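Local coordinates for protein PcyX_EBK42635 (Marine metagenome, PDB 5OWG) that probably catalyses the ferredoxin-dependent four-electron reduction of biliverdin to the light-harvesting pigment phycoerythrobilin, at residues I15-E20 with T167-N172; N27-Y32 with R58-D63; L80-T85 with N174-K179; R211-L216 with L225-N230. All coordinates share one frame; numbering follows the deposited sequence.

Contact 1 of 4, residues I15-E20 with T167-N172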
loop_
_atom_site.group_PDB
_atom_site.type_symbol
_atom_site.label_atom_id
_atom_site.label_comp_id
_atom_site.label_asym_id
_atom_site.label_seq_id
_atom_site.Cartn_x
_atom_site.Cartn_y
_atom_site.Cartn_z
ATOM N N ILE A 15 -11.363 8.054 7.329
ATOM C CA ILE A 15 -10.998 9.223 6.537
ATOM C C ILE A 15 -9.887 9.999 7.228
ATOM O O ILE A 15 -8.984 10.537 6.573
ATOM C CB ILE A 15 -12.234 10.108 6.290
ATOM C CG1 ILE A 15 -13.434 9.259 5.854
ATOM C CG2 ILE A 15 -11.926 11.165 5.240
ATOM C CD1 ILE A 15 -13.154 8.325 4.696
ATOM N N LYS A 16 -9.932 10.076 8.558
ATOM C CA LYS A 16 -8.847 10.703 9.302
ATOM C C LYS A 16 -7.534 9.970 9.059
ATOM O O LYS A 16 -6.531 10.578 8.673
ATOM C CB LYS A 16 -9.183 10.731 10.793
ATOM C CG LYS A 16 -8.075 11.291 11.663
ATOM C CD LYS A 16 -8.641 12.081 12.827
ATOM C CE LYS A 16 -7.547 12.566 13.754
ATOM N NZ LYS A 16 -6.507 13.363 13.041
ATOM N N TRP A 17 -7.527 8.651 9.273
ATOM C CA TRP A 17 -6.331 7.863 9.002
ATOM C C TRP A 17 -5.827 8.081 7.582
ATOM O O TRP A 17 -4.621 7.978 7.326
ATOM C CB TRP A 17 -6.614 6.377 9.236
ATOM C CG TRP A 17 -5.618 5.478 8.567
ATOM C CD1 TRP A 17 -4.496 4.935 9.123
ATOM C CD2 TRP A 17 -5.650 5.029 7.208
ATOM N NE1 TRP A 17 -3.828 4.174 8.193
ATOM C CE2 TRP A 17 -4.516 4.217 7.009
ATOM C CE3 TRP A 17 -6.526 5.238 6.138
ATOM C CZ2 TRP A 17 -4.237 3.614 5.786
ATOM C CZ3 TRP A 17 -6.249 4.635 4.926
ATOM C CH2 TRP A 17 -5.114 3.832 4.759
ATOM N N LYS A 18 -6.728 8.382 6.644
ATOM C CA LYS A 18 -6.320 8.585 5.261
ATOM C C LYS A 18 -5.617 9.925 5.082
ATOM O O LYS A 18 -4.581 10.000 4.411
ATOM C CB LYS A 18 -7.535 8.495 4.336
ATOM C CG LYS A 18 -7.198 8.584 2.852
ATOM C CD LYS A 18 -8.440 8.509 1.974
ATOM C CE LYS A 18 -9.389 9.676 2.213
ATOM N NZ LYS A 18 -8.711 10.995 2.070
ATOM N N ASP A 19 -6.161 10.989 5.676
ATOM C CA ASP A 19 -5.523 12.296 5.571
ATOM C C ASP A 19 -4.200 12.323 6.325
ATOM O O ASP A 19 -3.219 12.906 5.847
ATOM C CB ASP A 19 -6.465 13.383 6.087
ATOM C CG ASP A 19 -7.679 13.572 5.198
ATOM O OD1 ASP A 19 -7.808 12.830 4.201
ATOM O OD2 ASP A 19 -8.502 14.462 5.493
ATOM N N GLU A 20 -4.149 11.699 7.506
ATOM C CA GLU A 20 -2.880 11.591 8.218
ATOM C C GLU A 20 -1.873 10.789 7.402
ATOM O O GLU A 20 -0.677 11.102 7.395
ATOM C CB GLU A 20 -3.090 10.944 9.589
ATOM C CG GLU A 20 -4.115 11.630 10.482
ATOM C CD GLU A 20 -3.788 13.083 10.757
ATOM O OE1 GLU A 20 -3.841 13.898 9.812
ATOM O OE2 GLU A 20 -3.476 13.414 11.920
ATOM N N THR A 167 -4.071 4.527 14.518
ATOM C CA THR A 167 -2.952 5.238 15.128
ATOM C C THR A 167 -1.645 4.480 14.927
ATOM O O THR A 167 -0.615 5.079 14.598
ATOM C CB THR A 167 -3.236 5.467 16.616
ATOM O OG1 THR A 167 -3.969 6.689 16.777
ATOM C CG2 THR A 167 -1.948 5.536 17.445
ATOM N N MET A 168 -1.667 3.161 15.122
ATOM C CA MET A 168 -0.479 2.350 14.875
ATOM C C MET A 168 -0.024 2.482 13.428
ATOM O O MET A 168 1.124 2.845 13.149
ATOM C CB MET A 168 -0.769 0.886 15.200
ATOM C CG MET A 168 -0.991 0.577 16.671
ATOM S SD MET A 168 -2.282 -0.663 16.903
ATOM C CE MET A 168 -1.736 -1.943 15.770
ATOM N N ALA A 169 -0.922 2.178 12.487
ATOM C CA ALA A 169 -0.571 2.222 11.073
ATOM C C ALA A 169 0.028 3.569 10.697
ATOM O O ALA A 169 1.022 3.634 9.966
ATOM C CB ALA A 169 -1.809 1.928 10.225
ATOM N N VAL A 170 -0.561 4.656 11.196
ATOM C CA VAL A 170 -0.033 5.986 10.911
ATOM C C VAL A 170 1.342 6.154 11.545
ATOM O O VAL A 170 2.262 6.702 10.928
ATOM C CB VAL A 170 -1.030 7.061 11.388
ATOM C CG1 VAL A 170 -0.318 8.323 11.882
ATOM C CG2 VAL A 170 -1.995 7.412 10.262
ATOM N N SER A 171 1.508 5.672 12.778
ATOM C CA SER A 171 2.793 5.798 13.455
ATOM C C SER A 171 3.791 4.756 12.969
ATOM O O SER A 171 5.001 5.015 12.970
ATOM C CB SER A 171 2.607 5.682 14.969
ATOM O OG SER A 171 1.691 6.653 15.446
ATOM N N ASN A 172 3.310 3.583 12.552
ATOM C CA ASN A 172 4.197 2.578 11.977
ATOM C C ASN A 172 4.689 3.003 10.600
ATOM O O ASN A 172 5.769 2.580 10.169
ATOM C CB ASN A 172 3.481 1.228 11.901
ATOM C CG ASN A 172 3.146 0.663 13.271
ATOM O OD1 ASN A 172 3.161 1.381 14.270
ATOM N ND2 ASN A 172 2.841 -0.628 13.320
#

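Contact 2 of 4, residues N27-Y32 with R58-D63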
loop_
_atom_site.group_PDB
_atom_site.type_symbol
_atom_site.label_atom_id
_atom_site.label_comp_id
_atom_site.label_asym_id
_atom_site.label_seq_id
_atom_site.Cartn_x
_atom_site.Cartn_y
_atom_site.Cartn_z
ATOM N N ASN A 27 5.260 14.539 3.251
ATOM C CA ASN A 27 6.356 15.130 4.010
ATOM C C ASN A 27 7.682 14.401 3.831
ATOM O O ASN A 27 8.722 14.953 4.209
ATOM C CB ASN A 27 6.008 15.162 5.501
ATOM C CG ASN A 27 5.225 16.400 5.894
ATOM O OD1 ASN A 27 4.556 17.019 5.067
ATOM N ND2 ASN A 27 5.314 16.771 7.167
ATOM N N ASN A 28 7.676 13.191 3.281
ATOM C CA ASN A 28 8.889 12.390 3.145
ATOM C C ASN A 28 9.176 11.976 1.713
ATOM O O ASN A 28 10.339 11.959 1.302
ATOM C CB ASN A 28 8.787 11.131 4.019
ATOM C CG ASN A 28 8.831 11.443 5.501
ATOM O OD1 ASN A 28 9.857 11.258 6.155
ATOM N ND2 ASN A 28 7.713 11.919 6.038
ATOM N N LEU A 29 8.149 11.641 0.944
ATOM C CA LEU A 29 8.294 11.178 -0.426
ATOM C C LEU A 29 7.823 12.264 -1.389
ATOM O O LEU A 29 7.400 13.350 -0.984
ATOM C CB LEU A 29 7.508 9.882 -0.637
ATOM C CG LEU A 29 7.788 8.764 0.367
ATOM C CD1 LEU A 29 6.757 7.662 0.245
ATOM C CD2 LEU A 29 9.177 8.217 0.155
ATOM N N VAL A 30 7.905 11.956 -2.681
ATOM C CA VAL A 30 7.402 12.827 -3.735
ATOM C C VAL A 30 6.405 12.035 -4.566
ATOM O O VAL A 30 6.679 10.892 -4.950
ATOM C CB VAL A 30 8.538 13.370 -4.618
ATOM C CG1 VAL A 30 7.981 14.263 -5.722
ATOM C CG2 VAL A 30 9.535 14.136 -3.770
ATOM N N GLU A 31 5.258 12.643 -4.842
ATOM C CA GLU A 31 4.233 12.001 -5.647
ATOM C C GLU A 31 4.606 12.048 -7.122
ATOM O O GLU A 31 5.212 13.010 -7.604
ATOM C CB GLU A 31 2.880 12.678 -5.429
ATOM C CG GLU A 31 1.731 11.999 -6.145
ATOM C CD GLU A 31 0.383 12.502 -5.675
ATOM O OE1 GLU A 31 0.343 13.543 -4.985
ATOM O OE2 GLU A 31 -0.638 11.856 -5.987
ATOM N N TYR A 32 4.235 10.992 -7.841
ATOM C CA TYR A 32 4.502 10.887 -9.266
ATOM C C TYR A 32 3.330 10.182 -9.932
ATOM O O TYR A 32 2.529 9.510 -9.275
ATOM C CB TYR A 32 5.809 10.129 -9.543
ATOM C CG TYR A 32 5.730 8.653 -9.246
ATOM C CD1 TYR A 32 5.898 8.177 -7.952
ATOM C CD2 TYR A 32 5.490 7.735 -10.257
ATOM C CE1 TYR A 32 5.827 6.827 -7.675
ATOM C CE2 TYR A 32 5.415 6.382 -9.991
ATOM C CZ TYR A 32 5.584 5.934 -8.697
ATOM O OH TYR A 32 5.512 4.589 -8.423
ATOM N N ARG A 58 11.197 2.811 -3.703
ATOM C CA ARG A 58 10.902 2.905 -5.129
ATOM C C ARG A 58 9.418 3.116 -5.391
ATOM O O ARG A 58 9.055 3.768 -6.377
ATOM C CB ARG A 58 11.392 1.654 -5.865
ATOM C CG ARG A 58 10.615 0.376 -5.576
ATOM C CD ARG A 58 11.050 -0.739 -6.515
ATOM N NE ARG A 58 10.352 -1.993 -6.238
ATOM C CZ ARG A 58 9.186 -2.346 -6.772
ATOM N NH1 ARG A 58 8.559 -1.546 -7.626
ATOM N NH2 ARG A 58 8.641 -3.510 -6.448
ATOM N N ARG A 59 8.547 2.585 -4.535
ATOM C CA ARG A 59 7.116 2.693 -4.787
ATOM C C ARG A 59 6.335 2.714 -3.482
ATOM O O ARG A 59 6.520 1.849 -2.619
ATOM C CB ARG A 59 6.632 1.542 -5.674
ATOM C CG ARG A 59 5.181 1.674 -6.097
ATOM C CD ARG A 59 4.805 0.642 -7.148
ATOM N NE ARG A 59 3.475 0.886 -7.705
ATOM C CZ ARG A 59 2.348 0.344 -7.249
ATOM N NH1 ARG A 59 2.367 -0.490 -6.215
ATOM N NH2 ARG A 59 1.194 0.635 -7.832
ATOM N N ALA A 60 5.464 3.713 -3.354
ATOM C CA ALA A 60 4.502 3.817 -2.263
ATOM C C ALA A 60 3.153 4.133 -2.886
ATOM O O ALA A 60 3.011 5.158 -3.558
ATOM C CB ALA A 60 4.907 4.904 -1.264
ATOM N N HIS A 61 2.166 3.266 -2.665
ATOM C CA HIS A 61 0.928 3.278 -3.435
ATOM C C HIS A 61 -0.261 3.340 -2.490
ATOM O O HIS A 61 -0.418 2.465 -1.633
ATOM C CB HIS A 61 0.846 2.035 -4.328
ATOM C CG HIS A 61 -0.433 1.914 -5.096
ATOM N ND1 HIS A 61 -0.910 0.705 -5.553
ATOM C CD2 HIS A 61 -1.327 2.848 -5.498
ATOM C CE1 HIS A 61 -2.046 0.897 -6.199
ATOM N NE2 HIS A 61 -2.322 2.189 -6.180
ATOM N N LEU A 62 -1.098 4.361 -2.654
ATOM C CA LEU A 62 -2.317 4.523 -1.869
ATOM C C LEU A 62 -3.516 4.298 -2.778
ATOM O O LEU A 62 -3.734 5.061 -3.725
ATOM C CB LEU A 62 -2.384 5.909 -1.226
ATOM C CG LEU A 62 -3.645 6.189 -0.399
ATOM C CD1 LEU A 62 -3.662 5.340 0.866
ATOM C CD2 LEU A 62 -3.759 7.667 -0.064
ATOM N N ASP A 63 -4.290 3.257 -2.481
ATOM C CA ASP A 63 -5.480 2.901 -3.243
ATOM C C ASP A 63 -6.692 3.027 -2.331
ATOM O O ASP A 63 -6.808 2.287 -1.347
ATOM C CB ASP A 63 -5.363 1.481 -3.795
ATOM C CG ASP A 63 -6.684 0.941 -4.301
ATOM O OD1 ASP A 63 -7.499 1.738 -4.811
ATOM O OD2 ASP A 63 -6.913 -0.280 -4.175
#

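Contact 3 of 4, residues L80-T85 with N174-K179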
loop_
_atom_site.group_PDB
_atom_site.type_symbol
_atom_site.label_atom_id
_atom_site.label_comp_id
_atom_site.label_asym_id
_atom_site.label_seq_id
_atom_site.Cartn_x
_atom_site.Cartn_y
_atom_site.Cartn_z
ATOM N N LEU A 80 4.310 -0.202 0.452
ATOM C CA LEU A 80 5.589 0.458 0.216
ATOM C C LEU A 80 6.643 -0.587 -0.112
ATOM O O LEU A 80 6.896 -1.490 0.692
ATOM C CB LEU A 80 6.027 1.278 1.435
ATOM C CG LEU A 80 5.619 2.752 1.489
ATOM C CD1 LEU A 80 4.136 2.910 1.787
ATOM C CD2 LEU A 80 6.456 3.503 2.519
ATOM N N PHE A 81 7.262 -0.460 -1.292
ATOM C CA PHE A 81 8.398 -1.290 -1.676
ATOM C C PHE A 81 9.690 -0.497 -1.534
ATOM O O PHE A 81 9.777 0.618 -2.068
ATOM C CB PHE A 81 8.254 -1.769 -3.118
ATOM C CG PHE A 81 7.267 -2.887 -3.301
ATOM C CD1 PHE A 81 7.627 -4.198 -3.036
ATOM C CD2 PHE A 81 5.988 -2.630 -3.765
ATOM C CE1 PHE A 81 6.725 -5.229 -3.214
ATOM C CE2 PHE A 81 5.082 -3.658 -3.946
ATOM C CZ PHE A 81 5.450 -4.959 -3.669
ATOM N N PRO A 82 10.713 -1.003 -0.846
ATOM C CA PRO A 82 11.991 -0.281 -0.791
ATOM C C PRO A 82 12.740 -0.370 -2.115
ATOM O O PRO A 82 12.358 -1.091 -3.038
ATOM C CB PRO A 82 12.754 -0.988 0.333
ATOM C CG PRO A 82 12.162 -2.351 0.389
ATOM C CD PRO A 82 10.714 -2.182 0.039
ATOM N N MET A 83 13.832 0.389 -2.198
ATOM C CA MET A 83 14.643 0.418 -3.407
ATOM C C MET A 83 15.432 -0.886 -3.547
ATOM O O MET A 83 15.524 -1.699 -2.621
ATOM C CB MET A 83 15.575 1.635 -3.389
ATOM C CG MET A 83 16.183 2.018 -4.738
ATOM S SD MET A 83 14.956 2.286 -6.033
ATOM C CE MET A 83 14.089 3.709 -5.382
ATOM N N LEU A 84 16.020 -1.074 -4.732
ATOM C CA LEU A 84 16.475 -2.382 -5.187
ATOM C C LEU A 84 17.805 -2.842 -4.596
ATOM O O LEU A 84 18.156 -4.012 -4.780
ATOM C CB LEU A 84 16.568 -2.381 -6.716
ATOM C CG LEU A 84 15.247 -2.092 -7.443
ATOM C CD1 LEU A 84 15.465 -2.011 -8.945
ATOM C CD2 LEU A 84 14.187 -3.140 -7.120
ATOM N N THR A 85 18.567 -1.985 -3.912
ATOM C CA THR A 85 19.698 -2.467 -3.122
ATOM C C THR A 85 19.328 -2.682 -1.661
ATOM O O THR A 85 20.171 -3.133 -0.879
ATOM C CB THR A 85 20.894 -1.507 -3.201
ATOM O OG1 THR A 85 20.533 -0.225 -2.672
ATOM C CG2 THR A 85 21.385 -1.353 -4.634
ATOM N N ASN A 174 5.221 6.428 9.604
ATOM C CA ASN A 174 6.241 7.436 9.876
ATOM C C ASN A 174 7.550 6.791 10.309
ATOM O O ASN A 174 8.635 7.265 9.952
ATOM C CB ASN A 174 5.741 8.405 10.952
ATOM C CG ASN A 174 5.946 9.860 10.577
ATOM O OD1 ASN A 174 6.781 10.189 9.734
ATOM N ND2 ASN A 174 5.181 10.743 11.211
ATOM N N ASN A 175 7.470 5.705 11.081
ATOM C CA ASN A 175 8.671 5.008 11.522
ATOM C C ASN A 175 9.254 4.114 10.433
ATOM O O ASN A 175 10.471 3.898 10.408
ATOM C CB ASN A 175 8.369 4.183 12.773
ATOM C CG ASN A 175 8.490 4.996 14.044
ATOM O OD1 ASN A 175 9.576 5.119 14.605
ATOM N ND2 ASN A 175 7.377 5.558 14.502
ATOM N N TYR A 176 8.417 3.582 9.539
ATOM C CA TYR A 176 8.934 2.783 8.432
ATOM C C TYR A 176 9.749 3.644 7.476
ATOM O O TYR A 176 10.841 3.253 7.044
ATOM C CB TYR A 176 7.784 2.105 7.683
ATOM C CG TYR A 176 8.224 1.363 6.436
ATOM C CD1 TYR A 176 8.619 0.032 6.497
ATOM C CD2 TYR A 176 8.245 1.994 5.196
ATOM C CE1 TYR A 176 9.020 -0.650 5.361
ATOM C CE2 TYR A 176 8.648 1.322 4.054
ATOM C CZ TYR A 176 9.033 -0.000 4.145
ATOM O OH TYR A 176 9.434 -0.678 3.017
ATOM N N ILE A 177 9.229 4.822 7.133
ATOM C CA ILE A 177 9.910 5.711 6.197
ATOM C C ILE A 177 11.254 6.152 6.753
ATOM O O ILE A 177 12.165 6.505 5.994
ATOM C CB ILE A 177 8.998 6.914 5.876
ATOM C CG1 ILE A 177 7.732 6.431 5.160
ATOM C CG2 ILE A 177 9.725 7.942 5.019
ATOM C CD1 ILE A 177 6.640 7.475 5.025
ATOM N N ASP A 178 11.407 6.138 8.078
ATOM C CA ASP A 178 12.659 6.560 8.696
ATOM C C ASP A 178 13.674 5.422 8.741
ATOM O O ASP A 178 14.826 5.592 8.326
ATOM C CB ASP A 178 12.383 7.086 10.105
ATOM C CG ASP A 178 13.648 7.246 10.931
ATOM O OD1 ASP A 178 14.735 7.425 10.343
ATOM O OD2 ASP A 178 13.555 7.181 12.175
ATOM N N LYS A 179 13.272 4.257 9.249
ATOM C CA LYS A 179 14.232 3.182 9.478
ATOM C C LYS A 179 14.644 2.479 8.191
ATOM O O LYS A 179 15.761 1.954 8.116
ATOM C CB LYS A 179 13.652 2.167 10.462
ATOM C CG LYS A 179 13.370 2.740 11.841
ATOM C CD LYS A 179 12.710 1.718 12.752
ATOM C CE LYS A 179 12.457 2.284 14.143
ATOM N NZ LYS A 179 13.715 2.685 14.832
#

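Contact 4 of 4, residues R211-L216 with L225-N230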
loop_
_atom_site.group_PDB
_atom_site.type_symbol
_atom_site.label_atom_id
_atom_site.label_comp_id
_atom_site.label_asym_id
_atom_site.label_seq_id
_atom_site.Cartn_x
_atom_site.Cartn_y
_atom_site.Cartn_z
ATOM N N ARG A 211 -12.527 -10.358 -5.265
ATOM C CA ARG A 211 -13.855 -10.410 -4.663
ATOM C C ARG A 211 -14.208 -9.087 -3.993
ATOM O O ARG A 211 -15.309 -8.559 -4.185
ATOM C CB ARG A 211 -13.945 -11.561 -3.660
ATOM C CG ARG A 211 -15.332 -11.699 -3.041
ATOM C CD ARG A 211 -15.519 -13.002 -2.273
ATOM N NE ARG A 211 -16.498 -13.880 -2.917
ATOM C CZ ARG A 211 -16.212 -15.014 -3.556
ATOM N NH1 ARG A 211 -17.190 -15.723 -4.102
ATOM N NH2 ARG A 211 -14.962 -15.455 -3.645
ATOM N N VAL A 212 -13.287 -8.533 -3.200
ATOM C CA VAL A 212 -13.566 -7.255 -2.548
ATOM C C VAL A 212 -13.767 -6.166 -3.594
ATOM O O VAL A 212 -14.697 -5.357 -3.497
ATOM C CB VAL A 212 -12.451 -6.891 -1.545
ATOM C CG1 VAL A 212 -12.434 -7.882 -0.391
ATOM C CG2 VAL A 212 -11.086 -6.840 -2.216
ATOM N N MET A 213 -12.920 -6.141 -4.623
ATOM C CA MET A 213 -13.101 -5.165 -5.692
ATOM C C MET A 213 -14.434 -5.378 -6.398
ATOM O O MET A 213 -15.127 -4.412 -6.738
ATOM C CB MET A 213 -11.943 -5.247 -6.685
ATOM C CG MET A 213 -10.587 -4.963 -6.064
ATOM S SD MET A 213 -9.266 -4.859 -7.282
ATOM C CE MET A 213 -9.712 -3.349 -8.136
ATOM N N GLN A 214 -14.810 -6.639 -6.629
ATOM C CA GLN A 214 -16.162 -6.927 -7.089
ATOM C C GLN A 214 -17.190 -6.459 -6.068
ATOM O O GLN A 214 -18.248 -5.933 -6.434
ATOM C CB GLN A 214 -16.320 -8.424 -7.364
ATOM C CG GLN A 214 -15.899 -8.852 -8.761
ATOM C CD GLN A 214 -15.929 -10.358 -8.943
ATOM O OE1 GLN A 214 -15.807 -11.113 -7.978
ATOM N NE2 GLN A 214 -16.097 -10.802 -10.184
ATOM N N SER A 215 -16.894 -6.640 -4.779
ATOM C CA SER A 215 -17.770 -6.119 -3.735
ATOM C C SER A 215 -17.885 -4.602 -3.835
ATOM O O SER A 215 -18.987 -4.046 -3.768
ATOM C CB SER A 215 -17.246 -6.529 -2.357
ATOM O OG SER A 215 -16.908 -7.904 -2.324
ATOM N N LEU A 216 -16.753 -3.917 -4.011
ATOM C CA LEU A 216 -16.758 -2.464 -4.148
ATOM C C LEU A 216 -17.484 -1.987 -5.401
ATOM O O LEU A 216 -17.675 -0.777 -5.558
ATOM C CB LEU A 216 -15.321 -1.927 -4.160
ATOM C CG LEU A 216 -14.609 -1.643 -2.827
ATOM C CD1 LEU A 216 -15.394 -0.662 -1.963
ATOM C CD2 LEU A 216 -14.311 -2.917 -2.050
ATOM N N LEU A 225 -7.380 -5.364 -15.102
ATOM C CA LEU A 225 -6.379 -4.396 -15.539
ATOM C C LEU A 225 -5.565 -3.882 -14.354
ATOM O O LEU A 225 -4.328 -3.874 -14.389
ATOM C CB LEU A 225 -7.072 -3.240 -16.261
ATOM C CG LEU A 225 -6.503 -2.693 -17.570
ATOM C CD1 LEU A 225 -6.304 -3.778 -18.608
ATOM C CD2 LEU A 225 -7.453 -1.637 -18.107
ATOM N N PHE A 226 -6.251 -3.454 -13.292
ATOM C CA PHE A 226 -5.580 -2.882 -12.126
ATOM C C PHE A 226 -4.747 -3.929 -11.389
ATOM O O PHE A 226 -3.584 -3.681 -11.046
ATOM C CB PHE A 226 -6.631 -2.268 -11.199
ATOM C CG PHE A 226 -6.079 -1.725 -9.915
ATOM C CD1 PHE A 226 -5.473 -0.481 -9.876
ATOM C CD2 PHE A 226 -6.193 -2.446 -8.739
ATOM C CE1 PHE A 226 -4.974 0.026 -8.690
ATOM C CE2 PHE A 226 -5.698 -1.945 -7.551
ATOM C CZ PHE A 226 -5.088 -0.708 -7.526
ATOM N N CYS A 227 -5.325 -5.104 -11.133
ATOM C CA CYS A 227 -4.642 -6.111 -10.326
ATOM C C CYS A 227 -3.346 -6.589 -10.972
ATOM O O CYS A 227 -2.421 -7.007 -10.266
ATOM C CB CYS A 227 -5.571 -7.301 -10.078
ATOM S SG CYS A 227 -6.910 -6.964 -8.914
ATOM N N SER A 228 -3.255 -6.538 -12.301
ATOM C CA SER A 228 -2.108 -7.104 -13.002
ATOM C C SER A 228 -1.017 -6.086 -13.306
ATOM O O SER A 228 0.158 -6.460 -13.387
ATOM C CB SER A 228 -2.566 -7.750 -14.315
ATOM O OG SER A 228 -3.123 -6.787 -15.191
ATOM N N ASP A 229 -1.368 -4.808 -13.477
ATOM C CA ASP A 229 -0.435 -3.816 -13.993
ATOM C C ASP A 229 -0.105 -2.688 -13.026
ATOM O O ASP A 229 0.982 -2.113 -13.137
ATOM C CB ASP A 229 -0.989 -3.188 -15.281
ATOM C CG ASP A 229 -1.240 -4.212 -16.364
ATOM O OD1 ASP A 229 -0.912 -5.399 -16.156
ATOM O OD2 ASP A 229 -1.769 -3.828 -17.427
ATOM N N ASN A 230 -0.998 -2.354 -12.089
ATOM C CA ASN A 230 -0.817 -1.156 -11.277
ATOM C C ASN A 230 -1.072 -1.413 -9.797
ATOM O O ASN A 230 -1.382 -0.469 -9.059
ATOM C CB ASN A 230 -1.742 -0.038 -11.770
ATOM C CG ASN A 230 -1.292 0.546 -13.092
ATOM O OD1 ASN A 230 -1.782 0.158 -14.153
ATOM N ND2 ASN A 230 -0.350 1.484 -13.036
#

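Contact 1 of 4, residues I15-E20 with T167-N172
Thr167 O, at the start of the helical turn that presents Ala169 and Val170 to Trp17, is gripped by two donors of a single residue: Ser171 N in the regular helical bond and Ser171 OG, each at 2.9 Å, from opposite faces of the carbonyl plane. The hydroxyl comes in tilted from that plane, at a C=O...OG angle of 147°. This polar pairing stays within the helix, and the meeting of the two helices is apolar. With chi1 at 161° setting CG of Trp17 across from the backbone N, the indole swings toward the neighbouring helix, and its NE1 comes 3.6 Å from Ala169 CB, which sits at the ring edge close to its plane. Val170 CG2 approaches obliquely instead, 3.7 Å from Trp17 CD1, and the two side chains lie alongside, pointing opposite ways. Helices 14-28 and 161-179 run almost parallel here, 6° apart with local axes separated by 10.0 Å, and pack side by side on one face of the antiparallel sheet of the alpha/beta/alpha sandwich. The inner side of Trp17 rests on that sheet, against Trp74, Ala76 and the ring of Phe93. Farther out, Glu20 CB lies 3.8 Å from Val170 CG2, after which the glutamate chain bends away and its OE2 takes a weak hydrogen bond, part of a salt bridge, from Lys16 NZ at 3.2 Å.

Contact 2 of 4, residues N27-Y32 with R58-D63
Leu29 and Ala60 form the buried half of this contact; its more open side is that of Tyr32, which meets the stem of the buried Arg59. The setting is one end of the six-stranded antiparallel sheet: the chain leaves helix 14-28, passes through Leu29 and becomes outer strand 30-32, which is bonded to strand 47-53, while segment 58-63 belongs to strand 57-67, on the far side of 47-53. A classic beta bulge, in which Arg58 and Arg59 both face Phe81, interrupts this inner strand at the point of contact. The touching parts run at 91° to one another, and the segments meet through two separate side-chain pairs. On the tight side, Leu29 CD1 lies 3.6 Å from Ala60 CB. Trp52 and Asn54 also pack on this leucine, and Leu80 on the alanine.

The partly exposed Tyr32 makes a looser approach. Its chi1 of 71° puts the ring between the backbone N and the carbonyl carbon, and the hydroxyl reaches the bulged start of strand 57-67, 3.7 Å from Arg59 CG and 4.2 Å from Arg58 O. Ring and guanidinium planes stand 74° apart, and the two side chains are set nearly perpendicular. The tyrosine thus meets the aliphatic stem of Arg59, whose extended chain carries the charge onward: NE forms a salt bridge with Glu34 OE2 and NH1 bonds to Leu231 O. One face of that guanidinium is covered near its rim by His61 CB, 3.3 Å above the plane.

Contact 3 of 4, residues L80-T85 with N174-K179
Tyr176 reaches from its helix to the sheet, where its ring atoms meet Leu80 and its hydroxyl Pro82. CB points toward the strand, and with CG opposite the backbone N (chi1 174°) the ring continues outward across it. Ring atom CD2 meets the methyl CD2 of Leu80 at 3.6 Å. At the next ring atom, CE2 of the tyrosine lies 3.5 Å from that methyl and 3.7 Å from Leu80 CB. The leucine comes at the ring obliquely. Here helix 161-179 lies on the central antiparallel sheet of the alpha/beta/alpha fold, and its residues 174-179 run nearly parallel to strand 80-82 (11°), with the local axes 10.9 Å apart. Phe109, on edge strand 104-110, meets the tyrosine ring edge-to-face. At the tip, Tyr176 OH passes close to Leu80 O, at 3.5 Å, and approaches the ring of Pro82, 3.6 Å from its CD. This buried hydroxyl is satisfied by a hydrogen bond to Pro89 O. Back toward the helix, Ile177 CG1 adds a looser contact with Leu80 CD2 at 4.1 Å, and Ile177 also packs on Val24 and Asn28 of helix 14-28.

Contact 4 of 4, residues R211-L216 with L225-N230
A bend at chi3 (68°) turns the methyl of Met213 toward Phe226, while the phenylalanine has its ring swung across from the backbone N (chi1 176°), which sets the two side chains roughly square to each other. CE of Met213 then comes 3.7 Å from ring atom CD2 of Phe226. The sulfur stands farther from the ring, with Met213 SD 5.4 Å from the Phe226 centroid and 69° off the ring normal, a Met-aromatic contact of oblique geometry. The same sulfur also serves the neighbouring residue: Met213 SD lies 3.6 Å from Cys227 SG, an apolar contact between two buried side chains. One methionine therefore spans two successive positions of the opposing helix, its methyl at the ring and its SD at the thiol. Around this junction Trp47 packs on both Met213 and the ring of Phe226, and Phe40 meets that ring edge-to-face. Helix 220-229 ends just beyond, where Asn230 N still reaches Phe226 O at 3.1 Å while the side-chain amide of Asn230 bonds to Arg39, Pro35 and Glu34. Here two consecutive short helices, joined by a brief loop, close over the sheet through the packing of Met213 on Phe226 and Cys227; they lie on the side away from helices 14-28 and 161-179, as expected for the C-terminal helices of the alpha/beta/alpha sandwich of ferredoxin-dependent bilin reductases.

How the contacts relate
From the N terminus, helix 14-28 opens contact 1, whose loop closes only at residues 167-172. Contact 2 nests inside that loop, tying the exit of the same helix and the outer strand 30-32 to strand 57-67. Contact 3 begins on the following strand and closes on helix 161-179 one residue beyond the segment used by contact 1, so contacts 1 and 3 cross. Contacts 2 and 3 meet within the sheet, where Arg59 O probably accepts a hydrogen bond from Phe81 N at 2.8 Å. Contact 4 follows in series as a short local closure, on the opposite side of the chain's centre from contact 3, touching contact 2 where Phe226 packs on His61 and Asp63.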